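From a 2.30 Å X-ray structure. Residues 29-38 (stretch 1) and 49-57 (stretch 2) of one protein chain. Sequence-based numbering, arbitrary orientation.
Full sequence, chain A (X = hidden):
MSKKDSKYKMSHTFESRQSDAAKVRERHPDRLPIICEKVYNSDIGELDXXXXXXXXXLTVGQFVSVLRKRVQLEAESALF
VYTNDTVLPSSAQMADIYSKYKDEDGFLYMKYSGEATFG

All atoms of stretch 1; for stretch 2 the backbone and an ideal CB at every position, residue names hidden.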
ATOM      1  N   PRO A  29      12.972  10.049 -21.827  1.00 52.46           N
ATOM      2  CA  PRO A  29      11.985   9.317 -22.628  1.00 51.10           C
ATOM      3  C   PRO A  29      12.476   7.932 -23.072  1.00 49.73           C
ATOM      4  O   PRO A  29      11.663   7.058 -23.397  1.00 49.22           O
ATOM      5  CB  PRO A  29      11.779  10.230 -23.844  1.00 50.87           C
ATOM      6  CG  PRO A  29      13.042  10.989 -23.958  1.00 51.42           C
ATOM      7  CD  PRO A  29      13.494  11.224 -22.554  1.00 52.63           C
ATOM      8  N   ASP A  30      13.794   7.744 -23.077  1.00 47.62           N
ATOM      9  CA  ASP A  30      14.392   6.466 -23.460  1.00 46.26           C
ATOM     10  C   ASP A  30      14.369   5.411 -22.342  1.00 44.71           C
ATOM     11  O   ASP A  30      14.810   4.273 -22.546  1.00 44.96           O
ATOM     12  CB  ASP A  30      15.820   6.670 -24.011  1.00 46.83           C
ATOM     13  CG  ASP A  30      16.743   7.446 -23.055  1.00 46.77           C
ATOM     14  OD1 ASP A  30      17.954   7.142 -23.041  1.00 46.02           O
ATOM     15  OD2 ASP A  30      16.283   8.366 -22.334  1.00 46.78           O
ATOM     16  N   ARG A  31      13.834   5.782 -21.175  1.00 42.89           N
ATOM     17  CA  ARG A  31      13.896   4.930 -19.972  1.00 39.68           C
ATOM     18  C   ARG A  31      12.539   4.493 -19.417  1.00 37.89           C
ATOM     19  O   ARG A  31      11.485   5.049 -19.766  1.00 37.57           O
ATOM     20  CB  ARG A  31      14.727   5.591 -18.866  1.00 39.38           C
ATOM     21  CG  ARG A  31      16.032   6.162 -19.359  1.00 37.35           C
ATOM     22  CD  ARG A  31      17.159   5.961 -18.390  1.00 39.47           C
ATOM     23  NE  ARG A  31      18.426   6.119 -19.091  1.00 38.98           N
ATOM     24  CZ  ARG A  31      19.562   5.519 -18.759  1.00 39.68           C
ATOM     25  NH1 ARG A  31      19.613   4.694 -17.723  1.00 40.92           N
ATOM     26  NH2 ARG A  31      20.650   5.733 -19.486  1.00 36.57           N
ATOM     27  N   LEU A  32      12.586   3.481 -18.552  1.00 35.45           N
ATOM     28  CA  LEU A  32      11.388   2.914 -17.943  1.00 32.01           C
ATOM     29  C   LEU A  32      11.529   2.945 -16.429  1.00 30.01           C
ATOM     30  O   LEU A  32      12.544   2.497 -15.896  1.00 30.22           O
ATOM     31  CB  LEU A  32      11.161   1.481 -18.437  1.00 31.05           C
ATOM     32  CG  LEU A  32      11.008   1.291 -19.942  1.00 28.83           C
ATOM     33  CD1 LEU A  32      11.177  -0.170 -20.282  1.00 24.77           C
ATOM     34  CD2 LEU A  32       9.657   1.818 -20.414  1.00 25.61           C
ATOM     35  N   PRO A  33      10.518   3.491 -15.730  1.00 28.95           N
ATOM     36  CA  PRO A  33      10.614   3.628 -14.273  1.00 26.60           C
ATOM     37  C   PRO A  33      10.269   2.328 -13.548  1.00 25.48           C
ATOM     38  O   PRO A  33       9.148   1.823 -13.648  1.00 25.24           O
ATOM     39  CB  PRO A  33       9.614   4.739 -13.963  1.00 25.70           C
ATOM     40  CG  PRO A  33       8.599   4.654 -15.040  1.00 26.27           C
ATOM     41  CD  PRO A  33       9.249   4.032 -16.254  1.00 27.95           C
ATOM     42  N   ILE A  34      11.253   1.796 -12.837  1.00 23.28           N
ATOM     43  CA  ILE A  34      11.149   0.490 -12.207  1.00 23.15           C
ATOM     44  C   ILE A  34      11.336   0.599 -10.689  1.00 21.99           C
ATOM     45  O   ILE A  34      12.248   1.284 -10.211  1.00 19.59           O
ATOM     46  CB  ILE A  34      12.170  -0.521 -12.864  1.00 23.42           C
ATOM     47  CG1 ILE A  34      11.525  -1.262 -14.040  1.00 22.18           C
ATOM     48  CG2 ILE A  34      12.700  -1.543 -11.874  1.00 22.53           C
ATOM     49  CD1 ILE A  34      11.470  -0.470 -15.332  1.00 16.68           C
ATOM     50  N   ILE A  35      10.447  -0.052  -9.942  1.00 22.30           N
ATOM     51  CA  ILE A  35      10.633  -0.236  -8.486  1.00 21.65           C
ATOM     52  C   ILE A  35      11.101  -1.677  -8.244  1.00 21.80           C
ATOM     53  O   ILE A  35      10.473  -2.622  -8.705  1.00 21.43           O
ATOM     54  CB  ILE A  35       9.331   0.075  -7.661  1.00 21.16           C
ATOM     55  CG1 ILE A  35       8.815   1.493  -7.929  1.00 18.61           C
ATOM     56  CG2 ILE A  35       9.538  -0.149  -6.137  1.00 18.07           C
ATOM     57  CD1 ILE A  35       9.765   2.595  -7.513  1.00 20.83           C
ATOM     58  N   CYS A  36      12.199  -1.838  -7.516  1.00 22.51           N
ATOM     59  CA  CYS A  36      12.814  -3.152  -7.352  1.00 23.22           C
ATOM     60  C   CYS A  36      13.048  -3.478  -5.885  1.00 23.29           C
ATOM     61  O   CYS A  36      13.939  -2.899  -5.245  1.00 24.02           O
ATOM     62  CB  CYS A  36      14.131  -3.210  -8.135  1.00 24.78           C
ATOM     63  SG  CYS A  36      14.510  -4.822  -8.820  1.00 27.10           S
ATOM     64  N   GLU A  37      12.254  -4.412  -5.351  1.00 21.76           N
ATOM     65  CA  GLU A  37      12.307  -4.721  -3.917  1.00 20.66           C
ATOM     66  C   GLU A  37      12.545  -6.203  -3.631  1.00 19.72           C
ATOM     67  O   GLU A  37      12.191  -7.040  -4.429  1.00 18.02           O
ATOM     68  CB  GLU A  37      11.027  -4.220  -3.233  1.00 21.23           C
ATOM     69  CG  GLU A  37      10.808  -2.703  -3.359  1.00 18.51           C
ATOM     70  CD  GLU A  37       9.445  -2.273  -2.846  1.00 19.44           C
ATOM     71  OE1 GLU A  37       9.364  -1.787  -1.699  1.00 20.12           O
ATOM     72  OE2 GLU A  37       8.457  -2.449  -3.576  1.00 18.25           O
ATOM     73  N   LYS A  38      13.170  -6.532  -2.502  1.00 21.70           N
ATOM     74  CA  LYS A  38      13.435  -7.939  -2.202  1.00 23.03           C
ATOM     75  C   LYS A  38      12.151  -8.726  -1.955  1.00 24.36           C
ATOM     76  O   LYS A  38      11.233  -8.234  -1.289  1.00 24.96           O
ATOM     77  CB  LYS A  38      14.424  -8.123  -1.033  1.00 21.12           C
ATOM     78  CG  LYS A  38      13.867  -7.835   0.333  1.00 22.34           C
ATOM     79  CD  LYS A  38      14.771  -8.315   1.445  1.00 21.33           C
ATOM     80  CE  LYS A  38      14.447  -9.742   1.860  1.00 22.07           C
ATOM     81  NZ  LYS A  38      15.329 -10.173   2.970  1.00 22.50           N
ATOM     82  N   UNK A  49      17.854   2.441  -2.517  1.00 31.84           N
ATOM     83  CA  UNK A  49      17.378   3.186  -3.652  1.00 32.44           C
ATOM     84  C   UNK A  49      16.859   2.161  -4.643  1.00 32.08           C
ATOM     85  O   UNK A  49      17.601   1.620  -5.465  1.00 32.33           O
ATOM     86  CB  UNK A  49      18.469   4.073  -4.255  1.00 32.44           C
ATOM     87  N   UNK A  50      15.569   1.897  -4.539  1.00 32.30           N
ATOM     88  CA  UNK A  50      14.941   0.794  -5.235  1.00 31.80           C
ATOM     89  C   UNK A  50      14.337   1.226  -6.567  1.00 30.43           C
ATOM     90  O   UNK A  50      13.642   0.460  -7.207  1.00 31.06           O
ATOM     91  CB  UNK A  50      13.862   0.166  -4.350  1.00 31.80           C
ATOM     92  N   UNK A  51      14.599   2.460  -6.975  1.00 29.69           N
ATOM     93  CA  UNK A  51      14.049   2.995  -8.208  1.00 28.62           C
ATOM     94  C   UNK A  51      15.093   2.957  -9.325  1.00 28.73           C
ATOM     95  O   UNK A  51      16.210   3.462  -9.180  1.00 28.07           O
ATOM     96  CB  UNK A  51      13.549   4.425  -7.992  1.00 28.62           C
ATOM     97  N   UNK A  52      14.720   2.334 -10.435  1.00 29.10           N
ATOM     98  CA  UNK A  52      15.599   2.223 -11.591  1.00 28.70           C
ATOM     99  C   UNK A  52      14.985   2.893 -12.784  1.00 29.21           C
ATOM    100  O   UNK A  52      13.801   2.747 -13.051  1.00 28.85           O
ATOM    101  CB  UNK A  52      15.905   0.758 -11.909  1.00 28.70           C
ATOM    102  N   UNK A  53      15.807   3.664 -13.478  1.00 31.06           N
ATOM    103  CA  UNK A  53      15.430   4.270 -14.732  1.00 30.54           C
ATOM    104  C   UNK A  53      16.159   3.426 -15.764  1.00 30.35           C
ATOM    105  O   UNK A  53      17.346   3.618 -16.009  1.00 30.41           O
ATOM    106  CB  UNK A  53      15.785   5.756 -14.810  1.00 30.54           C
ATOM    107  N   UNK A  54      15.430   2.468 -16.334  1.00 30.04           N
ATOM    108  CA  UNK A  54      16.004   1.348 -17.083  1.00 28.82           C
ATOM    109  C   UNK A  54      15.907   1.599 -18.588  1.00 29.38           C
ATOM    110  O   UNK A  54      14.807   1.843 -19.100  1.00 28.78           O
ATOM    111  CB  UNK A  54      15.297   0.041 -16.718  1.00 28.82           C
ATOM    112  N   UNK A  55      17.057   1.538 -19.299  1.00 29.75           N
ATOM    113  CA  UNK A  55      17.062   1.658 -20.762  1.00 30.77           C
ATOM    114  C   UNK A  55      16.037   0.705 -21.366  1.00 32.22           C
ATOM    115  O   UNK A  55      16.075  -0.495 -21.092  1.00 33.01           O
ATOM    116  CB  UNK A  55      18.454   1.370 -21.327  1.00 30.77           C
ATOM    117  N   UNK A  56      15.122   1.241 -22.164  1.00 34.75           N
ATOM    118  CA  UNK A  56      13.989   0.471 -22.692  1.00 37.17           C
ATOM    119  C   UNK A  56      14.378  -0.610 -23.707  1.00 38.51           C
ATOM    120  O   UNK A  56      13.514  -1.331 -24.216  1.00 39.22           O
ATOM    121  CB  UNK A  56      12.991   1.429 -23.346  1.00 37.17           C
ATOM    122  N   UNK A  57      15.678  -0.704 -23.995  1.00 39.78           N
ATOM    123  CA  UNK A  57      16.253  -1.688 -24.919  1.00 40.63           C
ATOM    124  C   UNK A  57      16.820  -2.915 -24.199  1.00 40.15           C
ATOM    125  O   UNK A  57      17.398  -3.811 -24.833  1.00 41.53           O
ATOM    126  CB  UNK A  57      17.355  -1.032 -25.753  1.00 40.63           C
TER

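At position 49 CA-to-CB points away, and no atom of stretch 1 lies within 5.5 Å of the ideal CB. Stretch 1 places no limit on the side chain; a long polar one would suit. The residue is Arg49, which makes no contact here.

Position 50 points toward stretch 1. Its backbone O accepts a hydrogen bond from Cys36 N (2.7 Å). The ideal CB is only 3.2 Å from Cys36 O, with Glu37 CG and Ile35 CG2 also near. The tight start favours a small side chain such as Ala, Ser or Cys. It is Cys50, whose SG packs on Ile35 CG2 at 3.8 Å.

Position 51 shares a face of the sheet with Ile35, whose CD1 is 4.2 Å from the ideal CB. An aliphatic beginning suits it; the end may be apolar or polar. It is Lys51. Its CG lies 3.8 Å from Ile35 CD1. Its end leads away, and its NZ is hydrogen-bonded elsewhere in the structure.

Position 52 is locked by two backbone hydrogen bonds: its N to Ile34 O and Ile34 N to its O, both 2.7 Å. The ideal CB is 3.9 Å from Ile34 CG2. Val, Ile, Leu or an aromatic would suit. It is Phe52, with CE1 3.8 Å from Cys36 CB.

Position 53 lies beside the aliphatic part of Arg31, with CD 3.8 Å from the ideal CB. Many apolar or long side chains could lie there. It is Leu53, with CB 3.9 Å from Arg31 CD. Its backbone O accepts a hydrogen bond from Arg31 NH1 (3.0 Å).

Position 54 pairs with Leu32: its N donates to Leu32 O (2.9 Å) and its O accepts from Leu32 N (2.8 Å). Ile34 CD1 is 4.1 Å from the ideal CB, so a branched aliphatic suits. It is Val54, whose CG2 meets Ile34 CD1 at 4.0 Å.

At position 55 phi is -50°, and no hydrogen bond to stretch 1 uses its N. Proline is allowed, among others. Pro55 sets CG over one face of the Arg31 guanidinium.

Position 56 points toward stretch 1, and its N donates to Asp30 O (3.1 Å). The ideal CB is 3.5 Å from that oxygen, favouring something small. Ser56 places OG 3.4 Å from Leu32 CD1.

Position 57 points sideways into open space, where polar residues suit. Asp57 OD2 accepts a weak hydrogen bond (3.3 Å) from the O of water 1, which also donates to Asp30 O (3.2 Å).

Stretch 2 49-57: RCKFLVPSD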
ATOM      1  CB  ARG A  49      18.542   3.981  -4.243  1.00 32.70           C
ATOM      2  CG  ARG A  49      19.333   4.752  -3.195  1.00 34.13           C
ATOM      3  CD  ARG A  49      20.804   4.442  -3.316  1.00 36.16           C
ATOM      4  NE  ARG A  49      21.441   5.277  -4.320  1.00 35.99           N
ATOM      5  CZ  ARG A  49      22.418   4.884  -5.131  1.00 37.60           C
ATOM      6  NH1 ARG A  49      22.881   3.639  -5.091  1.00 38.70           N
ATOM      7  NH2 ARG A  49      22.922   5.747  -6.001  1.00 36.41           N
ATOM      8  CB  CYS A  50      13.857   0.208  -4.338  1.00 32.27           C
ATOM      9  SG  CYS A  50      12.463   1.320  -4.124  1.00 36.09           S
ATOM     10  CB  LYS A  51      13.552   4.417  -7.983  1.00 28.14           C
ATOM     11  CG  LYS A  51      12.442   4.872  -8.916  1.00 29.73           C
ATOM     12  CD  LYS A  51      12.071   6.325  -8.661  1.00 28.84           C
ATOM     13  CE  LYS A  51      12.055   6.645  -7.180  1.00 30.59           C
ATOM     14  NZ  LYS A  51      12.114   8.117  -6.944  1.00 34.16           N
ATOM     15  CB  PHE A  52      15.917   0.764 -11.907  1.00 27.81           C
ATOM     16  CG  PHE A  52      16.818   0.126 -10.902  1.00 26.42           C
ATOM     17  CD1 PHE A  52      16.287  -0.450  -9.740  1.00 24.27           C
ATOM     18  CD2 PHE A  52      18.199   0.129 -11.094  1.00 20.17           C
ATOM     19  CE1 PHE A  52      17.117  -1.023  -8.786  1.00 24.16           C
ATOM     20  CE2 PHE A  52      19.047  -0.448 -10.152  1.00 22.29           C
ATOM     21  CZ  PHE A  52      18.509  -1.026  -8.992  1.00 27.65           C
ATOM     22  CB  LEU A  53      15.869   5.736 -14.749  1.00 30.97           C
ATOM     23  CG  LEU A  53      15.022   6.774 -13.983  1.00 33.36           C
ATOM     24  CD1 LEU A  53      14.668   6.404 -12.524  1.00 28.78           C
ATOM     25  CD2 LEU A  53      15.707   8.116 -14.025  1.00 31.29           C
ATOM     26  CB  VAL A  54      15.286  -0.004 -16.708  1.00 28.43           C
ATOM     27  CG1 VAL A  54      15.812  -1.189 -17.534  1.00 25.82           C
ATOM     28  CG2 VAL A  54      15.416  -0.290 -15.219  1.00 25.06           C
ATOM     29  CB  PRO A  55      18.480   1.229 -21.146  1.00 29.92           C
ATOM     30  CG  PRO A  55      19.313   1.547 -19.957  1.00 29.34           C
ATOM     31  CD  PRO A  55      18.416   1.352 -18.755  1.00 29.56           C
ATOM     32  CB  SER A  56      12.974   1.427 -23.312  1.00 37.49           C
ATOM     33  OG  SER A  56      11.719   0.790 -23.486  1.00 41.49           O
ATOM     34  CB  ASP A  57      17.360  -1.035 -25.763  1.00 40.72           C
ATOM     35  CG  ASP A  57      18.333  -0.230 -24.925  1.00 43.84           C
ATOM     36  OD1 ASP A  57      19.559  -0.426 -25.058  1.00 47.27           O
ATOM     37  OD2 ASP A  57      17.872   0.607 -24.120  1.00 49.36           O
TER
HETATM   38  O   HOH W   1      15.894   3.031 -25.270  1.00 46.39           O
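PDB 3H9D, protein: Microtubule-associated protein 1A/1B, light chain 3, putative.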